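Local coordinates for protein DNA replication initiator (Cdc21/Cdc54) (Methanothermobacter thermautotrophicus, PDB 1LTL) that is the N-terminal part of an MCM protein, probably an ATP-driven DNA helicase of replication, and assembles here as a dodecamer, at residues 90-95 and 240-245; 177-182 and 203-208. One frame throughout, in Å; residues are numbered along the deposited sequence.

Contact 1. Residues 90-95 and 240-245; sequences NIRFSG and YGNYTE
Asn242, near the end of strand 234-243, meets strand 90-94 with its side chain running up to the backbone of Ile91, Arg92 and Phe93. Its CG is anti to the backbone N (chi1 172°), and the amide beyond it ends against strand 90-94. There the amide lies against two backbone polar groups, Ile91 O and Phe93 N, and the aliphatic start of Arg92 packs beside it. The backbone carbonyl of Asn242 is taken by the same arginine: Arg92 NH1 donates to Asn242 O at 2.7 Å, a fairly straight bond with an N-H...O angle of 157°. The oxygen sits close to the guanidinium plane, and the extended run of the arginine from CG to NE brings its methylenes past that oxygen as well. Arg92 NH2 forms a salt bridge to Asp207, and NE a hydrogen bond to Ser43 OG. An alanine in place of Arg92 would probably leave Asn242 O without this donor and Asp207 without its salt-bridge partner.

Asn242 and Tyr243 both face Thr221, a classic beta bulge in the antiparallel pairing of strands 217-229 and 234-243 of the OB domain. The helical N-terminal domain reaches that barrel here through its small parallel sheet, and strands 90-94 and 240-243 pass at 76° without pairing with each other. Tyr243 follows, its CB 4.2 Å from Arg92 CB. Its ring lies obliquely against the backbone of Phe93 and Ser94, with Tyr243 CE2 3.4 Å from Ser94 CB. Glu45 of the neighbouring strand 43-47 also touches the tyrosine. Farther on, Glu245 reaches back with an extended side chain, and its OE1 stops 4.0 Å from Ser94 OG.

Contact 2. Residues 177-182 and 203-208; sequences LDTQTL and VLEDDL
Glu205 lies side by side with Thr179, the two side chains pointing the same way from one face of an antiparallel ladder in the OB domain. Strands 175-185 and 199-205 are neighbours in its curled sheet, and Thr179 with Glu205 forms a non-hydrogen-bonded pair. At this pair the side chains bond instead: Thr179 OG1 donates to Glu205 OE2 at 2.6 Å, meeting the carboxylate on its anti side and 16° out of its plane. The hydroxyl is anti to the backbone N (chi1 -150°), which sets it beside the glutamate. Arg129 forms a salt bridge to the same oxygen, and Tyr240 a hydrogen bond to OE1, so the carboxylate is gripped at both oxygens and its rotation is probably fixed.

Leu177 crosses Glu205 at about a right angle, its CD2 3.8 Å from Glu205 OE1, while its other methyl approaches the carboxyl carbon of Asp206. That aspartate is also held by a salt bridge to Arg42. Val203 shares the face of Thr179, its CG1 3.9 Å from Thr179 OG1.

On the reverse face Leu204 pairs with Gln180, and Leu182 brings CD1 to 4.3 Å from Leu204 CD1. The buried Gln180 amide is satisfied at both ends, by Asp210 N and Asp124 O. Two backbone bonds join Gln180 and Leu204, Leu204 N giving the straighter one to Gln180 O at 168°. Just past the end of strand 199-205, the ladder gains one more bond: Asp206 N donates to Asp178 O at 2.8 Å.

Overall arrangement
From the N terminus, the helical part of the chain leads into strand 90-94, the first half of contact 1. The chain then enters the OB domain, runs out to the zinc-binding region and returns as strand 175-185. Contact 2 closes a short loop of 20 intervening residues between that strand and 203-208. Only later, at 240-245, does contact 1 close its loop of 144 residues, so contact 2 is nested inside it. One contact joins the N-terminal domain to the OB barrel; the other joins neighbouring strands within the barrel. They meet where Leu208 packs on Arg92, beside the arginine's bridge to Asp207, while strands 199-205 and 234-243 run parallel as neighbours.

Contact 1. Residues 90-95 and 240-245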
# COMPACT_ATOMS: atom_id res chain seq x y z
N ASN A 90 -24.76 40.92 -9.69
CA ASN A 90 -24.89 40.96 -8.26
C ASN A 90 -26.23 41.51 -7.89
O ASN A 90 -26.53 42.66 -8.18
CB ASN A 90 -23.83 41.87 -7.66
CG ASN A 90 -22.45 41.33 -7.86
OD1 ASN A 90 -21.49 42.09 -7.85
ND2 ASN A 90 -22.33 40.02 -8.01
N ILE A 91 -27.06 40.70 -7.25
CA ILE A 91 -28.36 41.20 -6.83
C ILE A 91 -28.16 41.88 -5.47
O ILE A 91 -27.70 41.26 -4.53
CB ILE A 91 -29.38 40.08 -6.66
CG1 ILE A 91 -29.71 39.43 -7.99
CG2 ILE A 91 -30.66 40.65 -6.11
CD1 ILE A 91 -28.63 38.56 -8.56
N ARG A 92 -28.49 43.16 -5.37
CA ARG A 92 -28.33 43.83 -4.09
C ARG A 92 -29.66 44.37 -3.58
O ARG A 92 -30.28 45.21 -4.24
CB ARG A 92 -27.34 44.98 -4.21
CG ARG A 92 -26.03 44.55 -4.76
CD ARG A 92 -25.00 45.65 -4.71
NE ARG A 92 -23.82 45.21 -5.44
CZ ARG A 92 -22.91 44.38 -4.96
NH1 ARG A 92 -23.03 43.91 -3.72
NH2 ARG A 92 -21.88 44.00 -5.71
N PHE A 93 -30.11 43.92 -2.41
CA PHE A 93 -31.38 44.38 -1.87
C PHE A 93 -31.30 45.65 -1.08
O PHE A 93 -30.39 45.84 -0.28
CB PHE A 93 -31.98 43.31 -1.00
CG PHE A 93 -32.10 42.02 -1.69
CD1 PHE A 93 -30.97 41.31 -2.03
CD2 PHE A 93 -33.33 41.54 -2.08
CE1 PHE A 93 -31.06 40.14 -2.75
CE2 PHE A 93 -33.44 40.35 -2.80
CZ PHE A 93 -32.31 39.65 -3.14
N SER A 94 -32.27 46.53 -1.30
CA SER A 94 -32.30 47.79 -0.57
C SER A 94 -33.50 47.89 0.38
O SER A 94 -34.56 47.32 0.11
CB SER A 94 -32.33 48.96 -1.54
OG SER A 94 -32.27 50.19 -0.83
N GLY A 95 -33.32 48.61 1.48
CA GLY A 95 -34.38 48.75 2.45
C GLY A 95 -34.74 47.42 3.11
O GLY A 95 -35.76 46.80 2.79
N TYR A 240 -20.49 40.35 5.56
CA TYR A 240 -20.19 40.26 4.14
C TYR A 240 -21.21 41.19 3.51
O TYR A 240 -22.40 40.86 3.36
CB TYR A 240 -20.39 38.82 3.64
CG TYR A 240 -20.02 38.65 2.20
CD1 TYR A 240 -18.75 39.01 1.75
CD2 TYR A 240 -20.96 38.23 1.25
CE1 TYR A 240 -18.42 38.99 0.41
CE2 TYR A 240 -20.64 38.20 -0.11
CZ TYR A 240 -19.36 38.59 -0.52
OH TYR A 240 -19.01 38.64 -1.86
N GLY A 241 -20.74 42.38 3.16
CA GLY A 241 -21.58 43.41 2.58
C GLY A 241 -22.29 43.07 1.29
O GLY A 241 -21.70 42.51 0.38
N ASN A 242 -23.58 43.40 1.23
CA ASN A 242 -24.38 43.17 0.04
C ASN A 242 -24.80 44.50 -0.53
O ASN A 242 -24.68 44.73 -1.72
CB ASN A 242 -25.66 42.41 0.34
CG ASN A 242 -26.58 42.34 -0.87
OD1 ASN A 242 -26.59 41.35 -1.61
ND2 ASN A 242 -27.33 43.41 -1.09
N TYR A 243 -25.32 45.36 0.33
CA TYR A 243 -25.79 46.66 -0.12
C TYR A 243 -25.41 47.71 0.91
O TYR A 243 -25.43 47.45 2.11
CB TYR A 243 -27.32 46.60 -0.32
CG TYR A 243 -27.97 47.92 -0.67
CD1 TYR A 243 -27.61 48.61 -1.83
CD2 TYR A 243 -28.88 48.52 0.19
CE1 TYR A 243 -28.14 49.87 -2.12
CE2 TYR A 243 -29.41 49.79 -0.08
CZ TYR A 243 -29.03 50.46 -1.23
OH TYR A 243 -29.49 51.74 -1.49
N THR A 244 -25.05 48.88 0.43
CA THR A 244 -24.68 49.98 1.30
C THR A 244 -25.55 51.18 1.03
O THR A 244 -25.98 51.42 -0.10
CB THR A 244 -23.22 50.37 1.13
OG1 THR A 244 -22.41 49.57 2.00
CG2 THR A 244 -23.01 51.83 1.45
N GLU A 245 -25.80 51.94 2.09
CA GLU A 245 -26.64 53.13 2.02
C GLU A 245 -26.20 54.13 3.08
O GLU A 245 -25.77 53.75 4.17
CB GLU A 245 -28.09 52.72 2.26
CG GLU A 245 -29.09 53.86 2.19
CD GLU A 245 -30.47 53.45 2.71
OE1 GLU A 245 -31.02 52.42 2.24
OE2 GLU A 245 -31.02 54.18 3.58

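Contact 2. Residues 177-182 and 203-208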
# COMPACT_ATOMS: atom_id res chain seq x y z
N LEU A 177 -11.03 38.64 -8.23
CA LEU A 177 -12.09 39.58 -7.97
C LEU A 177 -11.68 40.53 -6.86
O LEU A 177 -11.07 40.10 -5.89
CB LEU A 177 -13.32 38.76 -7.60
CG LEU A 177 -14.47 39.40 -6.87
CD1 LEU A 177 -15.76 38.98 -7.56
CD2 LEU A 177 -14.45 38.96 -5.41
N ASP A 178 -11.97 41.81 -6.99
CA ASP A 178 -11.52 42.73 -5.95
C ASP A 178 -12.30 42.64 -4.64
O ASP A 178 -13.53 42.57 -4.62
CB ASP A 178 -11.53 44.16 -6.48
CG ASP A 178 -10.53 44.36 -7.60
OD1 ASP A 178 -9.31 44.11 -7.39
OD2 ASP A 178 -10.98 44.77 -8.71
N THR A 179 -11.56 42.67 -3.54
CA THR A 179 -12.14 42.55 -2.21
C THR A 179 -11.57 43.64 -1.30
O THR A 179 -10.47 44.12 -1.51
CB THR A 179 -11.82 41.15 -1.62
OG1 THR A 179 -12.86 40.76 -0.72
CG2 THR A 179 -10.48 41.18 -0.86
N GLN A 180 -12.32 44.04 -0.29
CA GLN A 180 -11.83 45.08 0.60
C GLN A 180 -12.40 44.96 1.99
O GLN A 180 -13.54 44.55 2.17
CB GLN A 180 -12.14 46.45 0.04
CG GLN A 180 -11.77 47.55 0.98
CD GLN A 180 -12.02 48.88 0.35
OE1 GLN A 180 -12.85 48.99 -0.56
NE2 GLN A 180 -11.33 49.90 0.81
N THR A 181 -11.60 45.36 2.97
CA THR A 181 -11.99 45.27 4.35
C THR A 181 -12.10 46.59 5.08
O THR A 181 -11.28 47.48 4.87
CB THR A 181 -10.99 44.41 5.10
OG1 THR A 181 -11.29 43.04 4.87
CG2 THR A 181 -11.03 44.68 6.57
N LEU A 182 -13.10 46.74 5.93
CA LEU A 182 -13.18 47.97 6.70
C LEU A 182 -13.85 47.69 8.01
O LEU A 182 -14.56 46.69 8.14
CB LEU A 182 -13.92 49.06 5.94
CG LEU A 182 -15.44 49.14 5.95
CD1 LEU A 182 -15.84 50.19 4.93
CD2 LEU A 182 -16.06 47.82 5.59
N VAL A 203 -16.76 43.27 4.88
CA VAL A 203 -16.05 42.88 3.70
C VAL A 203 -16.80 43.34 2.48
O VAL A 203 -17.95 42.96 2.27
CB VAL A 203 -15.90 41.38 3.62
CG1 VAL A 203 -15.42 40.97 2.25
CG2 VAL A 203 -14.93 40.92 4.68
N LEU A 204 -16.14 44.16 1.68
CA LEU A 204 -16.76 44.66 0.48
C LEU A 204 -16.08 44.06 -0.74
O LEU A 204 -14.86 44.06 -0.83
CB LEU A 204 -16.63 46.18 0.44
CG LEU A 204 -17.35 47.01 1.50
CD1 LEU A 204 -17.07 48.48 1.22
CD2 LEU A 204 -18.84 46.74 1.48
N GLU A 205 -16.87 43.55 -1.67
CA GLU A 205 -16.27 42.98 -2.86
C GLU A 205 -16.90 43.47 -4.16
O GLU A 205 -17.95 44.10 -4.16
CB GLU A 205 -16.35 41.46 -2.80
CG GLU A 205 -15.72 40.89 -1.56
CD GLU A 205 -15.62 39.40 -1.64
OE1 GLU A 205 -16.55 38.79 -2.25
OE2 GLU A 205 -14.63 38.83 -1.09
N ASP A 206 -16.24 43.16 -5.27
CA ASP A 206 -16.66 43.58 -6.60
C ASP A 206 -16.88 45.08 -6.72
O ASP A 206 -16.02 45.86 -6.31
CB ASP A 206 -17.91 42.84 -7.06
CG ASP A 206 -17.84 42.47 -8.53
OD1 ASP A 206 -16.89 42.94 -9.21
OD2 ASP A 206 -18.72 41.73 -9.02
N ASP A 207 -18.02 45.51 -7.27
CA ASP A 207 -18.27 46.94 -7.45
C ASP A 207 -18.47 47.75 -6.20
O ASP A 207 -18.49 48.98 -6.26
CB ASP A 207 -19.45 47.16 -8.37
CG ASP A 207 -20.65 46.42 -7.93
OD1 ASP A 207 -20.56 45.18 -7.81
OD2 ASP A 207 -21.70 47.06 -7.71
N LEU A 208 -18.61 47.08 -5.06
CA LEU A 208 -18.78 47.77 -3.80
C LEU A 208 -17.43 48.18 -3.28
O LEU A 208 -17.32 48.84 -2.25
CB LEU A 208 -19.42 46.88 -2.78
CG LEU A 208 -20.93 47.02 -2.65
CD1 LEU A 208 -21.63 46.82 -3.98
CD2 LEU A 208 -21.36 45.97 -1.63